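Local coordinates for protein valine-pyruvate aminotransferase (Salmonella typhimurium, PDB 3G7Q) that catalyses the pyridoxal 5'-phosphate-dependent transfer of the amino group between valine and pyruvate, and so takes part in alanine biosynthesis, at residues 348-354 with 384-388. Residues are numbered along the deposited sequence; the frame is centred on the assembly and turned at random.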
ATOM      1  N   ASP A 348     -16.715  13.986 -34.521  1.00 34.30           N
ATOM      2  CA  ASP A 348     -17.024  13.274 -35.766  1.00 35.65           C
ATOM      3  C   ASP A 348     -15.771  12.739 -36.501  1.00 36.74           C
ATOM      4  O   ASP A 348     -15.832  12.481 -37.709  1.00 36.84           O
ATOM      5  CB  ASP A 348     -17.897  14.134 -36.705  1.00 37.34           C
ATOM      6  CG  ASP A 348     -19.180  14.594 -36.045  1.00 36.43           C
ATOM      7  OD1 ASP A 348     -19.795  13.824 -35.275  1.00 42.51           O
ATOM      8  OD2 ASP A 348     -19.556  15.739 -36.283  1.00 44.86           O
ATOM      9  N   LEU A 349     -14.648  12.566 -35.793  1.00 32.07           N
ATOM     10  CA  LEU A 349     -13.447  11.984 -36.400  1.00 30.46           C
ATOM     11  C   LEU A 349     -13.871  10.735 -37.159  1.00 28.85           C
ATOM     12  O   LEU A 349     -14.620   9.896 -36.633  1.00 28.88           O
ATOM     13  CB  LEU A 349     -12.428  11.585 -35.316  1.00 29.69           C
ATOM     14  CG  LEU A 349     -11.016  11.190 -35.762  1.00 28.89           C
ATOM     15  CD1 LEU A 349     -10.329  12.386 -36.423  1.00 29.50           C
ATOM     16  CD2 LEU A 349     -10.180  10.682 -34.563  1.00 28.37           C
ATOM     17  N   PRO A 350     -13.433  10.578 -38.428  1.00 29.00           N
ATOM     18  CA  PRO A 350     -13.879   9.398 -39.184  1.00 28.47           C
ATOM     19  C   PRO A 350     -13.099   8.095 -38.956  1.00 26.23           C
ATOM     20  O   PRO A 350     -13.253   7.140 -39.724  1.00 25.75           O
ATOM     21  CB  PRO A 350     -13.753   9.863 -40.653  1.00 30.36           C
ATOM     22  CG  PRO A 350     -12.694  10.849 -40.629  1.00 31.84           C
ATOM     23  CD  PRO A 350     -12.622  11.472 -39.253  1.00 30.29           C
ATOM     24  N   ILE A 351     -12.257   8.077 -37.928  1.00 26.19           N
ATOM     25  CA  ILE A 351     -11.573   6.899 -37.466  1.00 25.93           C
ATOM     26  C   ILE A 351     -11.705   6.928 -35.949  1.00 26.63           C
ATOM     27  O   ILE A 351     -12.051   7.966 -35.389  1.00 26.13           O
ATOM     28  CB  ILE A 351     -10.053   6.833 -37.844  1.00 25.30           C
ATOM     29  CG1 ILE A 351      -9.220   7.948 -37.200  1.00 28.12           C
ATOM     30  CG2 ILE A 351      -9.872   6.763 -39.398  1.00 26.85           C
ATOM     31  CD1 ILE A 351      -7.724   7.707 -37.357  1.00 27.19           C
ATOM     32  N   THR A 352     -11.450   5.795 -35.301  1.00 27.56           N
ATOM     33  CA  THR A 352     -11.487   5.783 -33.827  1.00 26.67           C
ATOM     34  C   THR A 352     -10.189   6.307 -33.227  1.00 27.51           C
ATOM     35  O   THR A 352      -9.136   6.293 -33.858  1.00 26.91           O
ATOM     36  CB  THR A 352     -11.697   4.380 -33.280  1.00 26.35           C
ATOM     37  OG1 THR A 352     -10.532   3.594 -33.555  1.00 27.76           O
ATOM     38  CG2 THR A 352     -12.938   3.721 -33.885  1.00 27.90           C
ATOM     39  N   THR A 353     -10.239   6.725 -31.965  1.00 26.96           N
ATOM     40  CA  THR A 353      -9.025   7.175 -31.305  1.00 26.77           C
ATOM     41  C   THR A 353      -8.154   5.990 -30.879  1.00 27.92           C
ATOM     42  O   THR A 353      -6.983   6.183 -30.526  1.00 30.30           O
ATOM     43  CB  THR A 353      -9.311   8.182 -30.166  1.00 27.63           C
ATOM     44  OG1 THR A 353     -10.291   7.659 -29.295  1.00 31.26           O
ATOM     45  CG2 THR A 353      -9.812   9.523 -30.743  1.00 27.65           C
ATOM     46  N   GLU A 354      -8.700   4.763 -30.910  1.00 27.52           N
ATOM     47  CA  GLU A 354      -7.838   3.591 -30.768  1.00 25.58           C
ATOM     48  C   GLU A 354      -6.890   3.536 -31.986  1.00 28.36           C
ATOM     49  O   GLU A 354      -5.682   3.288 -31.854  1.00 30.33           O
ATOM     50  CB  GLU A 354      -8.652   2.303 -30.675  1.00 28.45           C
ATOM     51  CG  GLU A 354      -9.381   2.100 -29.323  1.00 28.89           C
ATOM     52  CD  GLU A 354     -10.658   2.904 -29.108  1.00 41.27           C
ATOM     53  OE1 GLU A 354     -11.294   3.444 -30.038  1.00 32.04           O
ATOM     54  OE2 GLU A 354     -11.026   3.017 -27.934  1.00 53.18           O
ATOM     55  N   THR A 384     -17.371   7.902 -27.320  1.00 29.85           N
ATOM     56  CA  THR A 384     -16.243   7.410 -26.520  1.00 30.98           C
ATOM     57  C   THR A 384     -15.029   7.092 -27.384  1.00 34.04           C
ATOM     58  O   THR A 384     -13.911   7.082 -26.892  1.00 36.88           O
ATOM     59  CB  THR A 384     -16.604   6.183 -25.672  1.00 32.18           C
ATOM     60  OG1 THR A 384     -16.789   5.017 -26.488  1.00 30.41           O
ATOM     61  CG2 THR A 384     -17.878   6.469 -24.840  1.00 32.50           C
ATOM     62  N   HIS A 385     -15.258   6.852 -28.671  1.00 30.99           N
ATOM     63  CA  HIS A 385     -14.171   6.557 -29.606  1.00 28.86           C
ATOM     64  C   HIS A 385     -13.669   7.788 -30.355  1.00 28.89           C
ATOM     65  O   HIS A 385     -12.933   7.663 -31.340  1.00 27.84           O
ATOM     66  CB  HIS A 385     -14.658   5.483 -30.588  1.00 28.87           C
ATOM     67  CG  HIS A 385     -14.931   4.189 -29.916  1.00 29.07           C
ATOM     68  ND1 HIS A 385     -13.905   3.358 -29.521  1.00 29.22           N
ATOM     69  CD2 HIS A 385     -16.078   3.609 -29.498  1.00 30.18           C
ATOM     70  CE1 HIS A 385     -14.415   2.295 -28.924  1.00 29.50           C
ATOM     71  NE2 HIS A 385     -15.732   2.423 -28.890  1.00 28.16           N
ATOM     72  N   GLN A 386     -14.045   8.977 -29.903  1.00 27.71           N
ATOM     73  CA  GLN A 386     -13.627  10.207 -30.549  1.00 29.30           C
ATOM     74  C   GLN A 386     -12.829  11.105 -29.604  1.00 29.15           C
ATOM     75  O   GLN A 386     -12.501  12.217 -29.977  1.00 28.93           O
ATOM     76  CB  GLN A 386     -14.859  10.968 -31.044  1.00 29.89           C
ATOM     77  CG  GLN A 386     -15.648  10.193 -32.064  1.00 32.70           C
ATOM     78  CD  GLN A 386     -16.951  10.846 -32.492  1.00 36.72           C
ATOM     79  OE1 GLN A 386     -17.283  11.990 -32.138  1.00 36.77           O
ATOM     80  NE2 GLN A 386     -17.713  10.099 -33.272  1.00 40.74           N
ATOM     81  N   CYS A 387     -12.497  10.608 -28.406  1.00 26.65           N
ATOM     82  CA  CYS A 387     -11.798  11.410 -27.404  1.00 27.63           C
ATOM     83  C   CYS A 387     -10.461  10.817 -27.014  1.00 29.11           C
ATOM     84  O   CYS A 387     -10.233   9.609 -27.167  1.00 28.95           O
ATOM     85  CB  CYS A 387     -12.644  11.552 -26.136  1.00 29.19           C
ATOM     86  SG  CYS A 387     -14.270  12.317 -26.305  1.00 31.16           S
HETATM   87  N   MSE A 388      -9.583  11.675 -26.508  1.00 26.85           N
HETATM   88  CA  MSE A 388      -8.307  11.268 -25.953  1.00 28.93           C
HETATM   89  C   MSE A 388      -7.955  12.147 -24.780  1.00 30.44           C
HETATM   90  O   MSE A 388      -8.347  13.308 -24.722  1.00 29.20           O
HETATM   91  CB  MSE A 388      -7.173  11.378 -26.973  1.00 30.02           C
HETATM   92  CG  MSE A 388      -7.368  10.493 -28.197  1.00 34.45           C
HETATM   93 SE   MSE A 388      -5.692  10.206 -29.173  0.75 32.34          SE
HETATM   94  CE  MSE A 388      -5.310   8.941 -27.865  1.00 30.07           C
TER
HETATM   95  O   HOH W   1     -19.833  11.131 -35.045  1.00 50.90           O
HETATM   96  O   HOH W   2     -11.020   5.686 -27.491  1.00 33.17           O
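The N-terminal turn of helix 353-362, with Thr353 and Glu354, sits against His385, Cys387 and Met388 where the chain enters strand 387-391 of the six-stranded mixed sheet in this class I aminotransferase fold. Thr353 is the central residue and is held twice: its backbone N donates to His385 O (2.9 Å), and its hydroxyl OG1 donates to Cys387 O (2.9 Å). With chi1 at 51°, OG1 lies between the backbone N and the carbonyl carbon, while CG2 turns to the backbone of Gln386, 3.6 Å from its C. On the apolar side, CG of Met388, a selenomethionine, rests 3.6 Å from Thr353 CB, and the same side chain reaches on to Leu356 and Leu360 of the helix. Thr352, the N-cap, spends its own OG1 on Leu355 N; its CG2 lies alongside His385 CB. Two residues after the cap, Glu354 bends at chi2 (78°) and brings OE1 to the edge of the His385 imidazole, where ND1 donates a nearly straight bond of 2.7 Å, the carboxylate and ring planes standing 59° apart. His371 stacks on the same imidazole. A water joins Thr353 OG1, Glu354 OE2 and, at longer range, Thr384 O. At the other end of the contact, OE1 of the extended Gln386 side chain accepts from Asp348 N (3.2 Å), which sits well above the amide plane; OE1 also accepts from Trp345 NE1, and a second water links Gln386 NE2 to Asp348 OD1. The start of the helix is thus tied to the strand entry through both backbone and side chains, and the carboxylate at ND1, together with the His371 stack, probably helps to fix the rotation of the imidazole and would favour a proton on that nitrogen.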